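Local coordinates for 2',5'-phosphodiesterase 12 (Homo sapiens, PDB 4Z0V), which belongs to the endonuclease/exonuclease/phosphatase family of DNase I-like fold and carries an additional N-terminal domain of the E-set clan, at residues 228-242 / 300-312. Residues are numbered along the deposited sequence; the frame is centred on the assembly and turned at random.
Sequences HDISFYEALESDPLH and IQMAVALAHIRHV
NE2 of His308 donates to the backbone O of His228 at 2.8 Å, pinning helix 295-316 to the last residues of the broken strand 222-231, where a helix of the DNase I-like fold packs on its mixed sheet. The bond is bent, with an N-H...O angle of 150°, and the oxygen lies somewhat out of the imidazole plane. CG of His308 stands anti to the backbone N (chi1 -177°), which carries the ring toward the strand; Ile230 CG2 then sits over one face and Val312 CG2, from its own helix, over the other. The far ring nitrogen, ND1, donates weakly to a water that also binds His242 NE2, so both nitrogens have a polar partner, which probably helps to hold the ring's rotation. Such a histidine illustrates how one flat polar group can seam a largely apolar interface. Farther along, the axes of helices 232-238 and 300-312 lie at 76°, and Val304 CG1 meets Phe232 at the ring edge and covers a face of His242. Gln301 lays CB over the Phe232 ring, while its amide runs past Phe232 CD2 to Ser264 OG and Tyr289 N. Ala305 CB closes on Phe232 CE1 at 3.6 Å.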
loop_
_atom_site.group_PDB
_atom_site.type_symbol
_atom_site.label_atom_id
_atom_site.label_comp_id
_atom_site.label_asym_id
_atom_site.label_seq_id
_atom_site.Cartn_x
_atom_site.Cartn_y
_atom_site.Cartn_z
ATOM N N HIS A 228 -15.653 6.223 2.047
ATOM C CA HIS A 228 -16.649 6.188 0.972
ATOM C C HIS A 228 -16.276 5.112 -0.064
ATOM O O HIS A 228 -16.234 5.358 -1.271
ATOM C CB HIS A 228 -16.738 7.587 0.339
ATOM C CG HIS A 228 -16.917 8.682 1.355
ATOM N ND1 HIS A 228 -18.174 9.063 1.788
ATOM C CD2 HIS A 228 -15.987 9.405 2.027
ATOM C CE1 HIS A 228 -17.973 10.014 2.692
ATOM N NE2 HIS A 228 -16.677 10.239 2.880
ATOM N N ASP A 229 -15.971 3.920 0.419
ATOM C CA ASP A 229 -15.555 2.841 -0.486
ATOM C C ASP A 229 -16.699 2.326 -1.349
ATOM O O ASP A 229 -17.857 2.276 -0.916
ATOM C CB ASP A 229 -14.991 1.655 0.291
ATOM C CG ASP A 229 -13.844 1.940 1.236
ATOM O OD1 ASP A 229 -13.267 3.078 1.186
ATOM O OD2 ASP A 229 -13.486 1.040 1.981
ATOM N N ILE A 230 -16.370 1.906 -2.562
ATOM C CA ILE A 230 -17.386 1.322 -3.445
ATOM C C ILE A 230 -16.826 0.139 -4.204
ATOM O O ILE A 230 -15.611 0.021 -4.373
ATOM C CB ILE A 230 -17.974 2.343 -4.475
ATOM C CG1 ILE A 230 -16.863 2.970 -5.381
ATOM C CG2 ILE A 230 -18.866 3.429 -3.811
ATOM C CD1 ILE A 230 -17.382 3.652 -6.736
ATOM N N SER A 231 -17.740 -0.713 -4.710
ATOM C CA SER A 231 -17.461 -1.685 -5.749
ATOM C C SER A 231 -17.893 -0.984 -7.035
ATOM O O SER A 231 -18.988 -0.417 -7.038
ATOM C CB SER A 231 -18.238 -2.979 -5.528
ATOM O OG SER A 231 -17.682 -3.670 -4.419
ATOM N N PHE A 232 -17.057 -0.937 -8.088
ATOM C CA PHE A 232 -17.478 -0.243 -9.320
ATOM C C PHE A 232 -18.770 -0.826 -9.904
ATOM O O PHE A 232 -19.609 -0.052 -10.329
ATOM C CB PHE A 232 -16.397 -0.252 -10.418
ATOM C CG PHE A 232 -15.098 0.442 -10.038
ATOM C CD1 PHE A 232 -15.073 1.806 -9.757
ATOM C CD2 PHE A 232 -13.908 -0.268 -9.967
ATOM C CE1 PHE A 232 -13.875 2.435 -9.388
ATOM C CE2 PHE A 232 -12.718 0.360 -9.591
ATOM C CZ PHE A 232 -12.707 1.707 -9.321
ATOM N N TYR A 233 -18.952 -2.161 -9.893
ATOM C CA TYR A 233 -20.149 -2.745 -10.524
ATOM C C TYR A 233 -21.426 -2.293 -9.795
ATOM O O TYR A 233 -22.433 -2.009 -10.432
ATOM C CB TYR A 233 -20.049 -4.290 -10.573
ATOM C CG TYR A 233 -20.361 -4.982 -9.266
ATOM C CD1 TYR A 233 -19.351 -5.309 -8.368
ATOM C CD2 TYR A 233 -21.670 -5.333 -8.934
ATOM C CE1 TYR A 233 -19.638 -5.930 -7.150
ATOM C CE2 TYR A 233 -21.967 -5.949 -7.721
ATOM C CZ TYR A 233 -20.951 -6.228 -6.823
ATOM O OH TYR A 233 -21.242 -6.840 -5.630
ATOM N N GLU A 234 -21.364 -2.202 -8.468
ATOM C CA GLU A 234 -22.512 -1.820 -7.641
ATOM C C GLU A 234 -22.872 -0.367 -7.879
ATOM O O GLU A 234 -24.044 -0.051 -8.110
ATOM C CB GLU A 234 -22.149 -2.045 -6.177
ATOM C CG GLU A 234 -23.327 -2.329 -5.274
ATOM C CD GLU A 234 -22.887 -2.961 -3.970
ATOM O OE1 GLU A 234 -21.860 -2.512 -3.409
ATOM O OE2 GLU A 234 -23.542 -3.934 -3.531
ATOM N N ALA A 235 -21.856 0.528 -7.852
ATOM C CA ALA A 235 -22.073 1.946 -8.091
ATOM C C ALA A 235 -22.642 2.186 -9.485
ATOM O O ALA A 235 -23.621 2.914 -9.610
ATOM C CB ALA A 235 -20.771 2.714 -7.921
ATOM N N LEU A 236 -22.057 1.555 -10.522
ATOM C CA LEU A 236 -22.494 1.769 -11.903
ATOM C C LEU A 236 -23.931 1.271 -12.149
ATOM O O LEU A 236 -24.714 1.962 -12.824
ATOM C CB LEU A 236 -21.529 1.101 -12.896
ATOM C CG LEU A 236 -21.887 1.216 -14.397
ATOM C CD1 LEU A 236 -21.944 2.696 -14.864
ATOM C CD2 LEU A 236 -20.900 0.444 -15.233
ATOM N N GLU A 237 -24.265 0.096 -11.645
ATOM C CA GLU A 237 -25.596 -0.433 -11.946
ATOM C C GLU A 237 -26.718 0.145 -11.072
ATOM O O GLU A 237 -27.845 0.255 -11.575
ATOM C CB GLU A 237 -25.609 -1.984 -11.874
ATOM C CG GLU A 237 -25.510 -2.576 -10.470
ATOM C CD GLU A 237 -25.297 -4.076 -10.374
ATOM O OE1 GLU A 237 -25.037 -4.560 -9.248
ATOM O OE2 GLU A 237 -25.393 -4.769 -11.414
ATOM N N SER A 238 -26.431 0.496 -9.788
ATOM C CA SER A 238 -27.456 0.895 -8.824
ATOM C C SER A 238 -27.412 2.332 -8.347
ATOM O O SER A 238 -28.395 2.764 -7.745
ATOM C CB SER A 238 -27.373 0.000 -7.588
ATOM O OG SER A 238 -27.568 -1.354 -7.961
ATOM N N ASP A 239 -26.286 3.052 -8.498
ATOM C CA ASP A 239 -26.254 4.418 -7.977
ATOM C C ASP A 239 -26.657 5.404 -9.057
ATOM O O ASP A 239 -25.982 5.459 -10.090
ATOM C CB ASP A 239 -24.869 4.761 -7.399
ATOM C CG ASP A 239 -24.840 5.995 -6.514
ATOM O OD1 ASP A 239 -25.531 6.980 -6.835
ATOM O OD2 ASP A 239 -24.126 5.982 -5.525
ATOM N N PRO A 240 -27.725 6.223 -8.837
ATOM C CA PRO A 240 -28.152 7.193 -9.876
ATOM C C PRO A 240 -27.073 8.228 -10.218
ATOM O O PRO A 240 -27.137 8.845 -11.270
ATOM C CB PRO A 240 -29.411 7.842 -9.268
ATOM C CG PRO A 240 -29.301 7.594 -7.797
ATOM C CD PRO A 240 -28.637 6.256 -7.671
ATOM N N LEU A 241 -26.029 8.349 -9.399
ATOM C CA LEU A 241 -24.904 9.251 -9.701
ATOM C C LEU A 241 -24.258 8.915 -11.070
ATOM O O LEU A 241 -23.753 9.803 -11.758
ATOM C CB LEU A 241 -23.860 9.107 -8.573
ATOM C CG LEU A 241 -22.633 9.980 -8.672
ATOM C CD1 LEU A 241 -22.990 11.448 -8.395
ATOM C CD2 LEU A 241 -21.557 9.475 -7.715
ATOM N N HIS A 242 -24.278 7.630 -11.446
ATOM C CA HIS A 242 -23.637 7.135 -12.676
ATOM C C HIS A 242 -24.656 6.847 -13.792
ATOM O O HIS A 242 -24.299 6.184 -14.765
ATOM C CB HIS A 242 -22.823 5.854 -12.346
ATOM C CG HIS A 242 -21.864 6.092 -11.217
ATOM N ND1 HIS A 242 -20.732 6.867 -11.388
ATOM C CD2 HIS A 242 -21.942 5.711 -9.924
ATOM C CE1 HIS A 242 -20.139 6.911 -10.199
ATOM N NE2 HIS A 242 -20.850 6.266 -9.278
ATOM N N ILE A 300 -14.011 2.543 -18.284
ATOM C CA ILE A 300 -15.326 2.674 -17.640
ATOM C C ILE A 300 -15.130 2.687 -16.124
ATOM O O ILE A 300 -15.748 3.513 -15.445
ATOM C CB ILE A 300 -16.342 1.616 -18.128
ATOM C CG1 ILE A 300 -16.738 1.922 -19.612
ATOM C CG2 ILE A 300 -17.612 1.601 -17.242
ATOM C CD1 ILE A 300 -17.122 0.758 -20.340
ATOM N N GLN A 301 -14.226 1.840 -15.605
ATOM C CA GLN A 301 -13.964 1.848 -14.150
ATOM C C GLN A 301 -13.430 3.220 -13.690
ATOM O O GLN A 301 -13.898 3.764 -12.671
ATOM C CB GLN A 301 -12.992 0.732 -13.755
ATOM C CG GLN A 301 -13.581 -0.643 -13.913
ATOM C CD GLN A 301 -12.700 -1.762 -13.416
ATOM O OE1 GLN A 301 -11.461 -1.701 -13.493
ATOM N NE2 GLN A 301 -13.329 -2.884 -13.051
ATOM N N MET A 302 -12.506 3.804 -14.471
ATOM C CA MET A 302 -11.947 5.125 -14.173
ATOM C C MET A 302 -13.043 6.208 -14.230
ATOM O O MET A 302 -13.066 7.089 -13.369
ATOM C CB MET A 302 -10.775 5.449 -15.131
ATOM C CG MET A 302 -10.136 6.839 -14.921
ATOM S SD MET A 302 -9.573 7.173 -13.222
ATOM C CE MET A 302 -8.624 5.838 -12.917
ATOM N N ALA A 303 -13.964 6.129 -15.201
ATOM C CA ALA A 303 -15.062 7.105 -15.314
ATOM C C ALA A 303 -15.973 7.046 -14.058
ATOM O O ALA A 303 -16.355 8.098 -13.524
ATOM C CB ALA A 303 -15.874 6.823 -16.571
ATOM N N VAL A 304 -16.253 5.822 -13.558
ATOM C CA VAL A 304 -17.045 5.626 -12.320
ATOM C C VAL A 304 -16.246 6.220 -11.149
ATOM O O VAL A 304 -16.814 6.932 -10.303
ATOM C CB VAL A 304 -17.375 4.134 -12.051
ATOM C CG1 VAL A 304 -18.037 3.938 -10.670
ATOM C CG2 VAL A 304 -18.255 3.535 -13.149
ATOM N N ALA A 305 -14.952 5.857 -11.067
ATOM C CA ALA A 305 -14.094 6.316 -9.955
ATOM C C ALA A 305 -14.071 7.824 -9.880
ATOM O O ALA A 305 -14.259 8.378 -8.803
ATOM C CB ALA A 305 -12.662 5.778 -10.106
ATOM N N LEU A 306 -13.828 8.495 -11.010
ATOM C CA LEU A 306 -13.730 9.957 -11.004
ATOM C C LEU A 306 -15.068 10.623 -10.661
ATOM O O LEU A 306 -15.054 11.599 -9.902
ATOM C CB LEU A 306 -13.161 10.492 -12.329
ATOM C CG LEU A 306 -11.679 10.123 -12.613
ATOM C CD1 LEU A 306 -11.225 10.696 -13.983
ATOM C CD2 LEU A 306 -10.726 10.610 -11.484
ATOM N N ALA A 307 -16.198 10.067 -11.134
ATOM C CA ALA A 307 -17.536 10.592 -10.802
ATOM C C ALA A 307 -17.812 10.385 -9.306
ATOM O O ALA A 307 -18.388 11.255 -8.667
ATOM C CB ALA A 307 -18.615 9.913 -11.641
ATOM N N HIS A 308 -17.406 9.233 -8.761
ATOM C CA HIS A 308 -17.561 8.973 -7.337
ATOM C C HIS A 308 -16.700 9.948 -6.509
ATOM O O HIS A 308 -17.175 10.521 -5.531
ATOM C CB HIS A 308 -17.193 7.509 -6.974
ATOM C CG HIS A 308 -17.436 7.229 -5.521
ATOM N ND1 HIS A 308 -18.712 7.325 -4.970
ATOM C CD2 HIS A 308 -16.557 6.921 -4.536
ATOM C CE1 HIS A 308 -18.574 7.048 -3.681
ATOM N NE2 HIS A 308 -17.296 6.809 -3.368
ATOM N N ILE A 309 -15.446 10.135 -6.904
ATOM C CA ILE A 309 -14.535 11.021 -6.172
ATOM C C ILE A 309 -15.027 12.475 -6.275
ATOM O O ILE A 309 -14.937 13.218 -5.283
ATOM C CB ILE A 309 -13.083 10.839 -6.680
ATOM C CG1 ILE A 309 -12.544 9.443 -6.256
ATOM C CG2 ILE A 309 -12.192 11.949 -6.133
ATOM C CD1 ILE A 309 -11.325 8.951 -7.088
ATOM N N ARG A 310 -15.604 12.855 -7.439
ATOM C CA ARG A 310 -16.164 14.201 -7.611
ATOM C C ARG A 310 -17.326 14.390 -6.619
ATOM O O ARG A 310 -17.419 15.421 -5.964
ATOM C CB ARG A 310 -16.623 14.399 -9.088
ATOM C CG ARG A 310 -17.314 15.742 -9.428
ATOM C CD ARG A 310 -16.461 16.981 -9.225
ATOM N NE ARG A 310 -15.398 17.088 -10.228
ATOM C CZ ARG A 310 -14.360 17.912 -10.142
ATOM N NH1 ARG A 310 -14.220 18.710 -9.088
ATOM N NH2 ARG A 310 -13.436 17.923 -11.089
ATOM N N HIS A 311 -18.166 13.369 -6.473
ATOM C CA HIS A 311 -19.295 13.425 -5.544
ATOM C C HIS A 311 -18.796 13.588 -4.119
ATOM O O HIS A 311 -19.287 14.443 -3.386
ATOM C CB HIS A 311 -20.148 12.150 -5.650
ATOM C CG HIS A 311 -21.235 12.061 -4.629
ATOM N ND1 HIS A 311 -22.294 12.944 -4.628
ATOM C CD2 HIS A 311 -21.406 11.169 -3.626
ATOM C CE1 HIS A 311 -23.074 12.571 -3.622
ATOM N NE2 HIS A 311 -22.584 11.499 -2.999
ATOM N N VAL A 312 -17.847 12.733 -3.705
ATOM C CA VAL A 312 -17.336 12.814 -2.340
ATOM C C VAL A 312 -16.665 14.159 -2.068
ATOM O O VAL A 312 -16.911 14.770 -1.018
ATOM C CB VAL A 312 -16.347 11.650 -2.070
ATOM C CG1 VAL A 312 -15.618 11.830 -0.732
ATOM C CG2 VAL A 312 -17.074 10.310 -2.109
HETATM O O HOH W 1 -20.607 6.035 -6.554
#